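Local coordinates for erythrocyte membrane protein 1 (Plasmodium falciparum, PDB 6S8T) that forms the ICAM-1-binding DBLbeta domain of a PfEMP1 adhesin, through which malaria-infected erythrocytes can adhere to a host cell receptor, at residues Q22-A27 with W252-R257; S129-D134 with Q212-K217; L198-D203 with G384-Q389; K236-N241 with Y245-E250. All blocks are in the same frame, centred on the assembly; numbering follows the deposited sequence.

In the fold
All four contacts belong to one chain, a DBL domain whose regular structure is almost all helix. Helix 246-268 serves contact 1 and contact 4, whose centres lie about 15 Å apart and whose segments adjoin in sequence. Helix 202-221 serves contact 2 and contact 3, whose centres are about 24 Å apart. The two helices pack on each other. Phe215 CE1 of contact 2 touches Trp252 CB of contact 1 at 3.9 Å, and Phe215 CG meets Arg249 CG of contact 4 at 3.6 Å. Contact 3 stands apart: its nearest atoms are about 6 Å from contact 4, 8 Å from contact 1 and 9 Å from contact 2.

Contact 1. Residues Q22-A27 with W252-R257; sequences QMHEDA and WWEANR
This contact is a helix-helix crossing in the DBL domain. Helix 16-32 brings His24 and Ala27 against Glu254 and Arg257 of helix 246-268. The two short axes approach to 11.1 Å and run at 110° to each other, so side chains rather than backbones do most of the touching. Ala27 is the small apolar element. Its CB rests against the Glu254 carboxylate, 3.6 Å from CD. Glu254 reaches it with a chain that bends at chi2 (-59°). The His24 ring meets the same carboxylate obliquely, with ring and carboxylate planes 47° apart, and His24 ND1 lies 3.5 Å from Glu254 OE1. Arg257 comes to the imidazole with NH1, which is 3.5 Å from His24 CE1. His24 ND1 sits over one face of the guanidinium. The stronger polar partners lie outside the two segments. The hydroxyl of Tyr290 hydrogen-bonds both His24 ND1 and Glu254 OE2, and Asp289 forms a salt bridge with Arg257 NH2. The buried Glu254 carboxylate is thus met through OE2 by the tyrosine hydroxyl, while the arginine is paired with Asp289. Tyr290, bonded to both helices, ties this polar patch together.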
# COMPACT_ATOMS: atom_id res chain seq x y z
N GLN A 22 11.19 -2.64 -15.18
CA GLN A 22 12.22 -1.74 -15.69
C GLN A 22 12.87 -0.95 -14.56
O GLN A 22 14.09 -0.76 -14.55
CB GLN A 22 11.64 -0.80 -16.74
CG GLN A 22 12.61 0.24 -17.27
CD GLN A 22 11.97 1.17 -18.28
OE1 GLN A 22 11.01 0.81 -18.95
NE2 GLN A 22 12.49 2.39 -18.37
N MET A 23 12.07 -0.47 -13.61
CA MET A 23 12.63 0.24 -12.46
C MET A 23 13.53 -0.66 -11.62
O MET A 23 14.55 -0.20 -11.10
CB MET A 23 11.50 0.82 -11.60
CG MET A 23 10.58 1.80 -12.33
SD MET A 23 11.41 3.32 -12.86
CE MET A 23 10.08 4.12 -13.76
N HIS A 24 13.18 -1.95 -11.50
CA HIS A 24 14.01 -2.89 -10.74
C HIS A 24 15.37 -3.09 -11.40
O HIS A 24 16.40 -3.14 -10.72
CB HIS A 24 13.29 -4.23 -10.60
CG HIS A 24 14.18 -5.34 -10.10
ND1 HIS A 24 14.79 -5.31 -8.87
CD2 HIS A 24 14.55 -6.50 -10.68
CE1 HIS A 24 15.50 -6.41 -8.71
NE2 HIS A 24 15.37 -7.16 -9.79
N GLU A 25 15.39 -3.23 -12.73
CA GLU A 25 16.65 -3.42 -13.43
C GLU A 25 17.55 -2.20 -13.27
O GLU A 25 18.76 -2.34 -13.05
CB GLU A 25 16.40 -3.71 -14.91
CG GLU A 25 15.63 -4.99 -15.18
CD GLU A 25 16.30 -6.22 -14.59
OE1 GLU A 25 15.62 -6.98 -13.87
OE2 GLU A 25 17.50 -6.41 -14.83
N ASP A 26 16.98 -1.00 -13.38
CA ASP A 26 17.77 0.22 -13.24
C ASP A 26 18.39 0.33 -11.85
O ASP A 26 19.55 0.73 -11.71
CB ASP A 26 16.91 1.44 -13.54
CG ASP A 26 16.43 1.48 -14.99
OD1 ASP A 26 16.86 0.62 -15.78
OD2 ASP A 26 15.62 2.37 -15.32
N ALA A 27 17.62 -0.02 -10.81
CA ALA A 27 18.15 0.01 -9.46
C ALA A 27 19.24 -1.04 -9.26
O ALA A 27 20.21 -0.80 -8.54
CB ALA A 27 17.02 -0.20 -8.44
N TRP A 252 21.01 -0.93 -0.19
CA TRP A 252 20.79 -1.96 0.83
C TRP A 252 19.50 -2.72 0.57
O TRP A 252 19.44 -3.94 0.74
CB TRP A 252 20.79 -1.35 2.23
CG TRP A 252 20.72 -2.37 3.34
CD1 TRP A 252 21.78 -2.93 4.00
CD2 TRP A 252 19.54 -2.97 3.90
NE1 TRP A 252 21.33 -3.82 4.95
CE2 TRP A 252 19.96 -3.87 4.90
CE3 TRP A 252 18.17 -2.83 3.65
CZ2 TRP A 252 19.06 -4.62 5.65
CZ3 TRP A 252 17.28 -3.58 4.40
CH2 TRP A 252 17.73 -4.46 5.38
N TRP A 253 18.44 -2.01 0.16
CA TRP A 253 17.19 -2.69 -0.16
C TRP A 253 17.36 -3.62 -1.35
O TRP A 253 16.88 -4.76 -1.32
CB TRP A 253 16.08 -1.67 -0.41
CG TRP A 253 14.76 -2.30 -0.71
CD1 TRP A 253 14.12 -2.34 -1.92
CD2 TRP A 253 13.92 -3.03 0.20
NE1 TRP A 253 12.93 -3.02 -1.81
CE2 TRP A 253 12.79 -3.46 -0.51
CE3 TRP A 253 14.02 -3.34 1.56
CZ2 TRP A 253 11.76 -4.19 0.08
CZ3 TRP A 253 13.00 -4.07 2.15
CH2 TRP A 253 11.88 -4.48 1.41
N GLU A 254 18.06 -3.17 -2.40
CA GLU A 254 18.28 -4.01 -3.58
C GLU A 254 19.04 -5.28 -3.22
O GLU A 254 18.79 -6.35 -3.79
CB GLU A 254 19.03 -3.24 -4.65
CG GLU A 254 18.20 -2.21 -5.38
CD GLU A 254 17.00 -2.84 -6.06
OE1 GLU A 254 17.18 -3.83 -6.80
OE2 GLU A 254 15.87 -2.35 -5.82
N ALA A 255 19.99 -5.18 -2.28
CA ALA A 255 20.80 -6.32 -1.91
C ALA A 255 20.04 -7.35 -1.09
O ALA A 255 20.37 -8.54 -1.13
CB ALA A 255 22.04 -5.85 -1.14
N ASN A 256 19.01 -6.92 -0.34
CA ASN A 256 18.38 -7.81 0.63
C ASN A 256 16.86 -7.91 0.48
O ASN A 256 16.22 -8.52 1.34
CB ASN A 256 18.71 -7.35 2.06
CG ASN A 256 20.20 -7.33 2.33
OD1 ASN A 256 20.85 -8.37 2.38
ND2 ASN A 256 20.75 -6.13 2.50
N ARG A 257 16.27 -7.34 -0.57
CA ARG A 257 14.82 -7.35 -0.70
C ARG A 257 14.27 -8.76 -0.82
O ARG A 257 13.16 -9.03 -0.35
CB ARG A 257 14.37 -6.50 -1.89
CG ARG A 257 14.90 -6.98 -3.23
CD ARG A 257 14.63 -5.97 -4.34
NE ARG A 257 13.21 -5.86 -4.66
CZ ARG A 257 12.59 -6.63 -5.56
NH1 ARG A 257 13.27 -7.57 -6.21
NH2 ARG A 257 11.30 -6.47 -5.80

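Contact 2. Residues S129-D134 with Q212-K217; sequences SWVTED and QIIFGK
No flat group takes part in the meeting of Val131 and Thr132 with Ile214 and Lys217; the two rings nearby have other neighbours. The Trp130 side chain lies against Lys50 and Asn69. Phe215 leaves its backbone in the direction away from segment 129-134, and its side chain packs on Leu141 of helix 137-163. What remains is a contact of branched and aliphatic side chains. Val131 and Ile214 form its buried part. They cross at about a right angle, and Val131 CG1 lies 4.0 Å from Ile214 CD1. A first torsion of -177° at Val131 sets CG1 opposite the backbone N, on course for the isoleucine. Ile214 CG2 also borders this methyl. Thr132 supplies the next layer. Its CG2 lies 4.2 Å from Ile214 CA and 3.9 Å from Lys217 CB. The lysine crosses the threonine with its CB and CG, while its chain bends at chi2 and chi4. The Thr132 hydroxyl bonds Val128 O, while the CG2 methyl, opposite the carbonyl carbon, packs on helix 202-221. Lys217 is exposed and forms the outer margin. Its NZ remains 6.5 Å from Glu133 OE1, too far for a salt bridge. Ser129 O accepts from both Thr132 N and Glu133 N. Val131 also touches Ser140 and Thr132 touches Ala137. The arrangement is plain apolar packing of a short helix, 128-132, on a longer one at the periphery of the helical Duffy-binding-like domain.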
# COMPACT_ATOMS: atom_id res chain seq x y z
N SER A 129 22.50 1.50 19.69
CA SER A 129 23.80 1.01 20.14
C SER A 129 23.92 -0.49 19.89
O SER A 129 24.94 -0.96 19.38
CB SER A 129 24.01 1.33 21.62
OG SER A 129 24.09 2.73 21.83
N TRP A 130 22.88 -1.26 20.24
CA TRP A 130 22.93 -2.70 20.05
C TRP A 130 23.04 -3.07 18.57
O TRP A 130 23.59 -4.13 18.24
CB TRP A 130 21.70 -3.36 20.67
CG TRP A 130 21.70 -3.39 22.17
CD1 TRP A 130 22.73 -3.05 23.00
CD2 TRP A 130 20.62 -3.80 23.02
NE1 TRP A 130 22.36 -3.21 24.31
CE2 TRP A 130 21.07 -3.67 24.35
CE3 TRP A 130 19.32 -4.25 22.79
CZ2 TRP A 130 20.26 -3.98 25.45
CZ3 TRP A 130 18.52 -4.56 23.88
CH2 TRP A 130 18.99 -4.42 25.19
N VAL A 131 22.54 -2.22 17.68
CA VAL A 131 22.59 -2.51 16.26
C VAL A 131 23.98 -2.24 15.68
O VAL A 131 24.44 -2.97 14.79
CB VAL A 131 21.51 -1.72 15.52
CG1 VAL A 131 21.50 -2.05 14.04
CG2 VAL A 131 20.14 -1.98 16.14
N THR A 132 24.68 -1.22 16.18
CA THR A 132 25.88 -0.72 15.52
C THR A 132 27.17 -0.89 16.31
O THR A 132 28.25 -0.83 15.71
CB THR A 132 25.73 0.77 15.19
OG1 THR A 132 25.53 1.51 16.39
CG2 THR A 132 24.55 0.99 14.25
N GLU A 133 27.11 -1.10 17.63
CA GLU A 133 28.32 -1.05 18.44
C GLU A 133 29.31 -2.16 18.08
O GLU A 133 30.52 -1.99 18.25
CB GLU A 133 27.97 -1.13 19.93
CG GLU A 133 29.09 -0.69 20.86
CD GLU A 133 29.39 0.79 20.76
OE1 GLU A 133 28.47 1.57 20.41
OE2 GLU A 133 30.54 1.19 21.03
N ASP A 134 28.81 -3.29 17.59
CA ASP A 134 29.67 -4.41 17.23
C ASP A 134 30.18 -4.34 15.79
O ASP A 134 30.88 -5.26 15.35
CB ASP A 134 28.93 -5.73 17.45
CG ASP A 134 28.77 -6.07 18.92
OD1 ASP A 134 29.71 -5.79 19.70
OD2 ASP A 134 27.71 -6.62 19.29
N GLN A 212 18.32 6.71 10.27
CA GLN A 212 19.33 7.68 9.87
C GLN A 212 20.62 7.50 10.66
O GLN A 212 21.71 7.74 10.12
CB GLN A 212 18.80 9.10 10.04
CG GLN A 212 17.62 9.41 9.13
CD GLN A 212 16.95 10.72 9.47
OE1 GLN A 212 15.94 11.09 8.86
NE2 GLN A 212 17.50 11.44 10.44
N ILE A 213 20.53 7.07 11.92
CA ILE A 213 21.74 6.81 12.69
C ILE A 213 22.37 5.49 12.27
O ILE A 213 23.60 5.39 12.15
CB ILE A 213 21.43 6.84 14.20
CG1 ILE A 213 20.98 8.24 14.62
CG2 ILE A 213 22.64 6.41 15.00
CD1 ILE A 213 20.63 8.35 16.08
N ILE A 214 21.55 4.47 12.03
CA ILE A 214 22.08 3.16 11.66
C ILE A 214 22.83 3.25 10.33
O ILE A 214 23.98 2.80 10.21
CB ILE A 214 20.95 2.12 11.60
CG1 ILE A 214 20.36 1.89 12.99
CG2 ILE A 214 21.47 0.81 11.03
CD1 ILE A 214 19.12 1.03 13.00
N PHE A 215 22.20 3.85 9.31
CA PHE A 215 22.84 3.94 8.00
C PHE A 215 24.02 4.90 7.99
O PHE A 215 24.88 4.80 7.11
CB PHE A 215 21.82 4.35 6.94
CG PHE A 215 20.96 3.21 6.47
CD1 PHE A 215 21.43 2.31 5.53
CD2 PHE A 215 19.68 3.03 6.98
CE1 PHE A 215 20.64 1.26 5.09
CE2 PHE A 215 18.89 1.98 6.55
CZ PHE A 215 19.37 1.09 5.61
N GLY A 216 24.09 5.84 8.94
CA GLY A 216 25.30 6.62 9.10
C GLY A 216 26.48 5.77 9.49
O GLY A 216 27.58 5.91 8.95
N LYS A 217 26.28 4.85 10.45
CA LYS A 217 27.32 3.90 10.80
C LYS A 217 27.59 2.92 9.66
O LYS A 217 28.72 2.46 9.50
CB LYS A 217 26.93 3.13 12.06
CG LYS A 217 27.28 3.84 13.36
CD LYS A 217 28.78 3.95 13.54
CE LYS A 217 29.14 4.40 14.94
NZ LYS A 217 28.41 5.64 15.33

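Contact 3. Residues L198-D203 with G384-Q389; sequences LWEHGD and GDRDYQ
Glu200 and Arg386 make the charged part of this contact, and Leu198 with Asp387 the other. A salt bridge joins Glu200 OE1 to Arg386 NH2 at 2.5 Å, a length short enough that its exact value is doubtful. The two side chains come from opposite directions. Their carboxylate and guanidinium planes stand 77° apart, so they do not pair flat. Beside them, Leu198 CD2 lies 4.1 Å from Arg386 CB and 3.9 Å from Asp387 OD1. The next shell helps hold the guanidinium, mainly through the bond from Arg386 NH1 to Asp197 O. Water 1 sits at the guanidinium edge, in plane, and donates weakly to Trp199 O while accepting from Arg386 NH1 at 3.1 Å. A bend at chi3 (-62°) carries the arginine to these partners. Asp387 is at the N-cap position of helix 388-402, but its side chain makes no capping bond; its OD2 forms a salt bridge with Arg294. His201 ND1 caps helix 202-221 by accepting from Asp203 N. Glu200 OE2 also lies close to the carboxylate of Glu103. Arg386 may partly offset the negative charge of Glu200 beside Glu103, while it links the loops leading into helices 202-221 and 388-402.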
# COMPACT_ATOMS: atom_id res chain seq x y z
N LEU A 198 4.95 7.76 2.97
CA LEU A 198 4.25 9.04 3.05
C LEU A 198 3.55 9.31 4.39
O LEU A 198 3.05 10.41 4.58
CB LEU A 198 3.21 9.14 1.93
CG LEU A 198 3.76 9.15 0.51
CD1 LEU A 198 2.62 9.05 -0.49
CD2 LEU A 198 4.58 10.41 0.26
N TRP A 199 3.50 8.33 5.30
CA TRP A 199 2.78 8.53 6.56
C TRP A 199 3.67 9.29 7.53
O TRP A 199 4.70 8.78 7.98
CB TRP A 199 2.35 7.19 7.16
CG TRP A 199 1.43 7.35 8.34
CD1 TRP A 199 0.68 8.45 8.65
CD2 TRP A 199 1.17 6.38 9.37
NE1 TRP A 199 -0.04 8.22 9.80
CE2 TRP A 199 0.24 6.96 10.26
CE3 TRP A 199 1.62 5.08 9.61
CZ2 TRP A 199 -0.23 6.29 11.39
CZ3 TRP A 199 1.14 4.41 10.73
CH2 TRP A 199 0.22 5.02 11.61
N GLU A 200 3.28 10.52 7.86
CA GLU A 200 4.00 11.34 8.83
C GLU A 200 3.26 11.29 10.16
O GLU A 200 2.10 11.71 10.25
CB GLU A 200 4.16 12.78 8.33
CG GLU A 200 5.11 12.89 7.14
CD GLU A 200 5.29 14.32 6.67
OE1 GLU A 200 6.45 14.72 6.41
OE2 GLU A 200 4.28 15.04 6.55
N HIS A 201 3.94 10.77 11.18
CA HIS A 201 3.32 10.52 12.47
C HIS A 201 4.42 10.50 13.52
O HIS A 201 5.61 10.41 13.19
CB HIS A 201 2.54 9.20 12.45
CG HIS A 201 1.68 8.98 13.65
ND1 HIS A 201 2.07 8.19 14.71
CD2 HIS A 201 0.45 9.45 13.97
CE1 HIS A 201 1.12 8.18 15.63
NE2 HIS A 201 0.12 8.93 15.20
N GLY A 202 4.01 10.60 14.78
CA GLY A 202 4.98 10.59 15.86
C GLY A 202 5.82 9.33 15.88
O GLY A 202 7.05 9.39 16.00
N ASP A 203 5.17 8.17 15.76
CA ASP A 203 5.91 6.91 15.78
C ASP A 203 6.80 6.77 14.55
O ASP A 203 7.90 6.20 14.66
CB ASP A 203 4.93 5.74 15.86
CG ASP A 203 4.17 5.71 17.18
OD1 ASP A 203 4.72 6.15 18.21
OD2 ASP A 203 3.00 5.24 17.18
N GLY A 384 7.86 19.79 -4.01
CA GLY A 384 7.39 20.02 -2.66
C GLY A 384 6.98 18.75 -1.95
O GLY A 384 7.28 18.58 -0.76
N ASP A 385 6.30 17.85 -2.65
CA ASP A 385 5.88 16.59 -2.06
C ASP A 385 7.06 15.65 -1.90
O ASP A 385 8.05 15.71 -2.65
CB ASP A 385 4.79 15.93 -2.91
CG ASP A 385 3.43 16.56 -2.70
OD1 ASP A 385 3.07 16.86 -1.54
OD2 ASP A 385 2.71 16.76 -3.71
N ARG A 386 6.95 14.75 -0.92
CA ARG A 386 8.02 13.79 -0.66
C ARG A 386 8.24 12.85 -1.83
O ARG A 386 9.36 12.37 -2.05
CB ARG A 386 7.71 13.00 0.62
CG ARG A 386 8.78 12.00 1.03
CD ARG A 386 8.49 11.40 2.39
NE ARG A 386 8.48 12.41 3.45
CZ ARG A 386 8.15 12.17 4.71
NH1 ARG A 386 7.80 10.95 5.09
NH2 ARG A 386 8.18 13.16 5.60
N ASP A 387 7.19 12.58 -2.62
CA ASP A 387 7.26 11.63 -3.72
C ASP A 387 7.20 12.29 -5.09
O ASP A 387 6.93 11.61 -6.09
CB ASP A 387 6.13 10.60 -3.59
CG ASP A 387 4.75 11.24 -3.63
OD1 ASP A 387 4.62 12.38 -3.13
OD2 ASP A 387 3.81 10.61 -4.14
N TYR A 388 7.44 13.60 -5.17
CA TYR A 388 7.29 14.30 -6.44
C TYR A 388 8.18 13.69 -7.52
O TYR A 388 7.70 13.32 -8.60
CB TYR A 388 7.59 15.79 -6.27
CG TYR A 388 7.40 16.58 -7.55
CD1 TYR A 388 6.13 16.94 -7.99
CD2 TYR A 388 8.49 16.94 -8.33
CE1 TYR A 388 5.96 17.65 -9.16
CE2 TYR A 388 8.33 17.66 -9.50
CZ TYR A 388 7.06 18.00 -9.91
OH TYR A 388 6.88 18.71 -11.08
N GLN A 389 9.48 13.54 -7.23
CA GLN A 389 10.42 13.03 -8.22
C GLN A 389 10.06 11.61 -8.66
O GLN A 389 10.10 11.30 -9.86
CB GLN A 389 11.84 13.06 -7.67
CG GLN A 389 12.38 14.45 -7.38
CD GLN A 389 12.59 15.26 -8.65
OE1 GLN A 389 11.84 16.19 -8.94
NE2 GLN A 389 13.63 14.91 -9.41
O HOH W 1 7.70 10.35 8.15

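Contact 4. Residues K236-N241 with Y245-E250; sequences KGDEKN and YKQLRE
Asp238 is the tightly held part of this contact, and Glu239 and Asn241 form its looser margin. The Asp238 carboxylate reaches the first turn of helix 246-268, directed there by a chi1 of -156°. OD2 uses its syn lone pair to accept from Leu248 N at 2.9 Å, and the N-H...O angle is 156°. OD1 accepts a weaker bond from Gln247 N at 3.3 Å. Leu248 CB packs close as well, 3.3 Å from Asp238 OD2. The backbone adds a third bond: Tyr245 N donates to Asp238 O at 2.9 Å, from well above the carbonyl plane. Asn241 ND2 makes a weak bond to Asp238 OD1 from within the loop. On the outer side, polar residues touch only through their carbon atoms. Glu239 CA lies over one face of the Tyr245 ring, 4.2 Å above it and toward the rim. Glu239 CB is 3.9 Å from Tyr245 CE1, while the carboxylate of the exposed Glu239 forms a salt bridge with Lys219. Asn241 CB touches Lys246 CB at 3.9 Å. Tyr245 occupies the N-cap position. The whole is a helix start whose early amide N-H groups are met by an aspartate from the preceding loop, which is probably favourable for the helix dipole.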
# COMPACT_ATOMS: atom_id res chain seq x y z
N LYS A 236 29.85 9.43 -1.37
CA LYS A 236 30.28 10.74 -0.88
C LYS A 236 29.13 11.74 -0.94
O LYS A 236 28.46 11.87 -1.97
CB LYS A 236 31.47 11.24 -1.71
CG LYS A 236 32.72 10.39 -1.58
CD LYS A 236 33.87 10.97 -2.39
CE LYS A 236 35.12 10.11 -2.27
NZ LYS A 236 36.28 10.68 -3.00
N GLY A 237 28.91 12.44 0.16
CA GLY A 237 27.85 13.42 0.23
C GLY A 237 26.45 12.85 0.31
O GLY A 237 25.48 13.57 0.09
N ASP A 238 26.32 11.56 0.65
CA ASP A 238 25.00 10.93 0.69
C ASP A 238 24.16 11.44 1.86
O ASP A 238 22.93 11.32 1.81
CB ASP A 238 25.15 9.41 0.77
CG ASP A 238 23.92 8.68 0.24
OD1 ASP A 238 23.07 9.31 -0.41
OD2 ASP A 238 23.81 7.46 0.49
N GLU A 239 24.78 11.99 2.90
CA GLU A 239 24.00 12.56 3.99
C GLU A 239 23.32 13.86 3.60
O GLU A 239 22.38 14.29 4.29
CB GLU A 239 24.90 12.79 5.22
CG GLU A 239 25.93 13.89 5.06
CD GLU A 239 27.17 13.45 4.30
OE1 GLU A 239 27.21 12.30 3.83
OE2 GLU A 239 28.12 14.26 4.19
N LYS A 240 23.75 14.51 2.51
CA LYS A 240 23.10 15.72 2.04
C LYS A 240 21.79 15.43 1.31
O LYS A 240 20.94 16.32 1.22
CB LYS A 240 24.02 16.50 1.10
CG LYS A 240 25.39 16.84 1.68
CD LYS A 240 26.16 17.75 0.73
CE LYS A 240 27.57 18.01 1.23
NZ LYS A 240 28.29 18.99 0.38
N ASN A 241 21.62 14.22 0.79
CA ASN A 241 20.41 13.88 0.05
C ASN A 241 19.19 13.92 0.97
O ASN A 241 19.29 13.82 2.19
CB ASN A 241 20.54 12.50 -0.58
CG ASN A 241 21.38 12.51 -1.83
OD1 ASN A 241 20.92 12.94 -2.89
ND2 ASN A 241 22.61 12.04 -1.73
N TYR A 245 21.02 9.72 3.29
CA TYR A 245 21.59 8.45 2.83
C TYR A 245 20.69 7.75 1.82
O TYR A 245 20.56 6.53 1.82
CB TYR A 245 21.90 7.52 4.01
CG TYR A 245 22.70 8.17 5.11
CD1 TYR A 245 24.08 8.34 4.99
CD2 TYR A 245 22.08 8.63 6.27
CE1 TYR A 245 24.81 8.94 6.00
CE2 TYR A 245 22.81 9.23 7.28
CZ TYR A 245 24.17 9.38 7.14
OH TYR A 245 24.90 9.98 8.14
N LYS A 246 20.07 8.55 0.94
CA LYS A 246 19.10 8.02 -0.02
C LYS A 246 19.68 6.86 -0.82
O LYS A 246 19.06 5.79 -0.92
CB LYS A 246 18.65 9.14 -0.97
CG LYS A 246 17.89 8.63 -2.19
CD LYS A 246 18.00 9.59 -3.37
CE LYS A 246 17.08 10.79 -3.21
NZ LYS A 246 15.66 10.42 -3.41
N GLN A 247 20.87 7.05 -1.40
CA GLN A 247 21.44 6.03 -2.28
C GLN A 247 21.87 4.79 -1.50
O GLN A 247 21.63 3.66 -1.94
CB GLN A 247 22.63 6.61 -3.06
CG GLN A 247 22.25 7.74 -4.01
CD GLN A 247 23.43 8.25 -4.82
OE1 GLN A 247 23.35 8.39 -6.04
NE2 GLN A 247 24.54 8.53 -4.14
N LEU A 248 22.50 4.98 -0.33
CA LEU A 248 22.93 3.85 0.48
C LEU A 248 21.74 3.00 0.92
O LEU A 248 21.86 1.77 1.03
CB LEU A 248 23.71 4.34 1.69
CG LEU A 248 24.36 3.27 2.57
CD1 LEU A 248 25.45 2.52 1.81
CD2 LEU A 248 24.92 3.88 3.85
N ARG A 249 20.59 3.63 1.18
CA ARG A 249 19.42 2.88 1.61
C ARG A 249 18.72 2.20 0.43
O ARG A 249 18.15 1.11 0.60
CB ARG A 249 18.46 3.80 2.35
CG ARG A 249 19.05 4.37 3.63
CD ARG A 249 18.30 5.60 4.12
NE ARG A 249 16.98 5.27 4.66
CZ ARG A 249 16.21 6.14 5.30
NH1 ARG A 249 16.62 7.39 5.48
NH2 ARG A 249 15.02 5.76 5.77
N GLU A 250 18.75 2.81 -0.75
CA GLU A 250 18.24 2.15 -1.95
C GLU A 250 19.06 0.90 -2.28
O GLU A 250 18.49 -0.14 -2.64
CB GLU A 250 18.25 3.11 -3.14
CG GLU A 250 17.15 4.18 -3.11
CD GLU A 250 17.33 5.26 -4.18
OE1 GLU A 250 18.39 5.28 -4.85
OE2 GLU A 250 16.41 6.08 -4.35